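PDB 7MX5: Tol-Pal system protein TolB from Acinetobacter baumannii, which probably serves as the periplasmic component of the Tol-Pal system, which helps the outer membrane invaginate during cell division and maintains its integrity. Local coordinates for residues T345-S350 with A363-N368. Numbering follows the deposited sequence.
Sequences TSLDES and ATREGN
S346 N gives its hydrogen to the hydroxyl of T364, OG1, at 3.3 Å with an N-H...O angle of 145°. T364 suits the place because its OG1, anti to the backbone N (chi1 179°), reaches the loop chain, while its backbone pairs with L371 of the neighbouring strand 369-376. S346, small and polar at an exposed margin, has OG within weak hydrogen-bonding distance of T364 OG1 (3.4 Å) and R365 O (3.3 Å); its one proton could go to either.

Two waters bridge the backbones. The first accepts from T345 OG1 at 2.7 Å and donates to L347 O and A363 O; a threonine hydroxyl fits here because it donates to this water while accepting a weak but nearly straight bond (177°) from L347 N. The second accepts from A363 N at 2.7 Å and donates to S350 O.

Beside these polar bonds, forked L347 serves two partners at once: CD1 meets A363 CB at 3.8 Å, where the small methyl admits it closely, and CD2 lies over one face of the R365 guanidinium, offset toward its rim. The long, extended R365 chain carries that group past L347 to a salt bridge with E391. E349 OE2 lies 3.6 Å from A363 CB, the buried carboxylate being satisfied by R393 and the amide of E394.

Here the loop packs on strand 359-366 partly through water; linking strand 339-344 of one blade to strand 352-353 of the next, it is a connection typical of a beta-propeller.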
ATOM      1  N   THR A 345      11.556   8.270   9.783  1.00 42.89           N
ATOM      2  CA  THR A 345      11.934   7.232   8.837  1.00 42.24           C
ATOM      3  C   THR A 345      13.423   7.335   8.546  1.00 45.88           C
ATOM      4  O   THR A 345      14.025   8.407   8.666  1.00 50.83           O
ATOM      5  CB  THR A 345      11.131   7.326   7.531  1.00 41.96           C
ATOM      6  OG1 THR A 345      11.586   6.323   6.613  1.00 34.49           O
ATOM      7  CG2 THR A 345      11.292   8.700   6.899  1.00 32.52           C
ATOM      8  N   SER A 346      14.014   6.205   8.162  1.00 44.99           N
ATOM      9  CA  SER A 346      15.449   6.119   7.933  1.00 52.96           C
ATOM     10  C   SER A 346      15.834   6.248   6.466  1.00 49.20           C
ATOM     11  O   SER A 346      17.030   6.319   6.163  1.00 49.74           O
ATOM     12  CB  SER A 346      15.993   4.793   8.480  1.00 49.02           C
ATOM     13  OG  SER A 346      15.642   4.618   9.842  1.00 55.17           O
ATOM     14  N   LEU A 347      14.865   6.286   5.554  1.00 37.82           N
ATOM     15  CA  LEU A 347      15.146   6.263   4.126  1.00 43.91           C
ATOM     16  C   LEU A 347      14.422   7.406   3.434  1.00 46.49           C
ATOM     17  O   LEU A 347      13.222   7.607   3.645  1.00 50.20           O
ATOM     18  CB  LEU A 347      14.727   4.925   3.509  1.00 42.58           C
ATOM     19  CG  LEU A 347      15.435   3.692   4.072  1.00 32.17           C
ATOM     20  CD1 LEU A 347      14.821   2.420   3.516  1.00 27.67           C
ATOM     21  CD2 LEU A 347      16.924   3.753   3.773  1.00 31.82           C
ATOM     22  N   ASP A 348      15.158   8.152   2.608  1.00 42.97           N
ATOM     23  CA  ASP A 348      14.576   9.181   1.749  1.00 39.31           C
ATOM     24  C   ASP A 348      13.965   8.472   0.542  1.00 37.09           C
ATOM     25  O   ASP A 348      14.535   8.412  -0.550  1.00 44.68           O
ATOM     26  CB  ASP A 348      15.631  10.204   1.345  1.00 36.46           C
ATOM     27  CG  ASP A 348      15.099  11.247   0.383  1.00 41.80           C
ATOM     28  OD1 ASP A 348      13.928  11.654   0.532  1.00 39.58           O
ATOM     29  OD2 ASP A 348      15.854  11.663  -0.520  1.00 46.73           O
ATOM     30  N   GLU A 349      12.775   7.914   0.759  1.00 34.66           N
ATOM     31  CA  GLU A 349      12.133   7.045  -0.214  1.00 37.50           C
ATOM     32  C   GLU A 349      10.632   7.294  -0.201  1.00 39.64           C
ATOM     33  O   GLU A 349      10.054   7.645   0.830  1.00 36.62           O
ATOM     34  CB  GLU A 349      12.442   5.571   0.083  1.00 36.53           C
ATOM     35  CG  GLU A 349      12.088   4.600  -1.026  1.00 33.18           C
ATOM     36  CD  GLU A 349      12.992   3.382  -1.029  1.00 39.39           C
ATOM     37  OE1 GLU A 349      14.163   3.510  -1.448  1.00 33.98           O
ATOM     38  OE2 GLU A 349      12.540   2.302  -0.599  1.00 41.84           O
ATOM     39  N   SER A 350      10.007   7.096  -1.355  1.00 40.25           N
ATOM     40  CA  SER A 350       8.598   7.437  -1.511  1.00 37.79           C
ATOM     41  C   SER A 350       7.716   6.507  -0.686  1.00 39.30           C
ATOM     42  O   SER A 350       7.923   5.287  -0.702  1.00 34.02           O
ATOM     43  CB  SER A 350       8.199   7.362  -2.983  1.00 33.87           C
ATOM     44  OG  SER A 350       7.141   8.259  -3.271  1.00 44.09           O
ATOM     45  N   ALA A 363       9.358   2.328   3.506  1.00 34.47           N
ATOM     46  CA  ALA A 363      10.542   1.550   3.841  1.00 35.15           C
ATOM     47  C   ALA A 363      11.382   2.311   4.857  1.00 35.94           C
ATOM     48  O   ALA A 363      11.650   3.505   4.679  1.00 29.48           O
ATOM     49  CB  ALA A 363      11.368   1.245   2.591  1.00 31.61           C
ATOM     50  N   THR A 364      11.793   1.621   5.917  1.00 37.37           N
ATOM     51  CA  THR A 364      12.601   2.223   6.970  1.00 38.83           C
ATOM     52  C   THR A 364      13.507   1.147   7.556  1.00 36.40           C
ATOM     53  O   THR A 364      13.562   0.017   7.060  1.00 33.38           O
ATOM     54  CB  THR A 364      11.710   2.871   8.038  1.00 37.92           C
ATOM     55  OG1 THR A 364      12.530   3.432   9.071  1.00 43.66           O
ATOM     56  CG2 THR A 364      10.772   1.842   8.646  1.00 31.16           C
ATOM     57  N   ARG A 365      14.224   1.502   8.621  1.00 42.83           N
ATOM     58  CA  ARG A 365      15.135   0.581   9.291  1.00 42.46           C
ATOM     59  C   ARG A 365      14.944   0.691  10.794  1.00 35.46           C
ATOM     60  O   ARG A 365      14.992   1.792  11.351  1.00 55.02           O
ATOM     61  CB  ARG A 365      16.595   0.874   8.925  1.00 39.92           C
ATOM     62  CG  ARG A 365      16.957   0.552   7.485  1.00 38.86           C
ATOM     63  CD  ARG A 365      18.304   1.150   7.113  1.00 52.90           C
ATOM     64  NE  ARG A 365      18.612   0.965   5.700  1.00 61.82           N
ATOM     65  CZ  ARG A 365      19.743   1.350   5.124  1.00 47.14           C
ATOM     66  NH1 ARG A 365      20.701   1.947   5.813  1.00 50.72           N
ATOM     67  NH2 ARG A 365      19.916   1.130   3.823  1.00 44.43           N
ATOM     68  N   GLU A 366      14.728  -0.450  11.444  1.00 49.90           N
ATOM     69  CA  GLU A 366      14.586  -0.525  12.893  1.00 43.27           C
ATOM     70  C   GLU A 366      15.564  -1.567  13.408  1.00 46.82           C
ATOM     71  O   GLU A 366      15.519  -2.725  12.979  1.00 48.99           O
ATOM     72  CB  GLU A 366      13.152  -0.878  13.294  1.00 45.48           C
ATOM     73  CG  GLU A 366      12.736  -0.349  14.655  1.00 57.39           C
ATOM     74  CD  GLU A 366      11.237  -0.412  14.864  1.00 57.59           C
ATOM     75  OE1 GLU A 366      10.506   0.280  14.126  1.00 60.39           O
ATOM     76  OE2 GLU A 366      10.789  -1.154  15.764  1.00 56.39           O
ATOM     77  N   GLY A 367      16.438  -1.162  14.321  1.00 41.15           N
ATOM     78  CA  GLY A 367      17.512  -2.050  14.731  1.00 50.04           C
ATOM     79  C   GLY A 367      18.463  -2.264  13.570  1.00 46.13           C
ATOM     80  O   GLY A 367      18.872  -1.316  12.893  1.00 51.28           O
ATOM     81  N   ASN A 368      18.815  -3.523  13.322  1.00 41.99           N
ATOM     82  CA  ASN A 368      19.639  -3.889  12.180  1.00 44.33           C
ATOM     83  C   ASN A 368      18.808  -4.369  10.996  1.00 40.64           C
ATOM     84  O   ASN A 368      19.374  -4.821   9.996  1.00 52.88           O
ATOM     85  CB  ASN A 368      20.649  -4.965  12.581  1.00 40.33           C
ATOM     86  CG  ASN A 368      19.991  -6.298  12.893  1.00 49.81           C
ATOM     87  OD1 ASN A 368      18.805  -6.358  13.217  1.00 41.32           O
ATOM     88  ND2 ASN A 368      20.762  -7.374  12.795  1.00 43.29           N
TER
HETATM   89  O   HOH W   1      10.755   6.135   4.075  1.00 29.91           O
HETATM   90  O   HOH W   2       9.379   4.154   1.512  1.00 39.31           O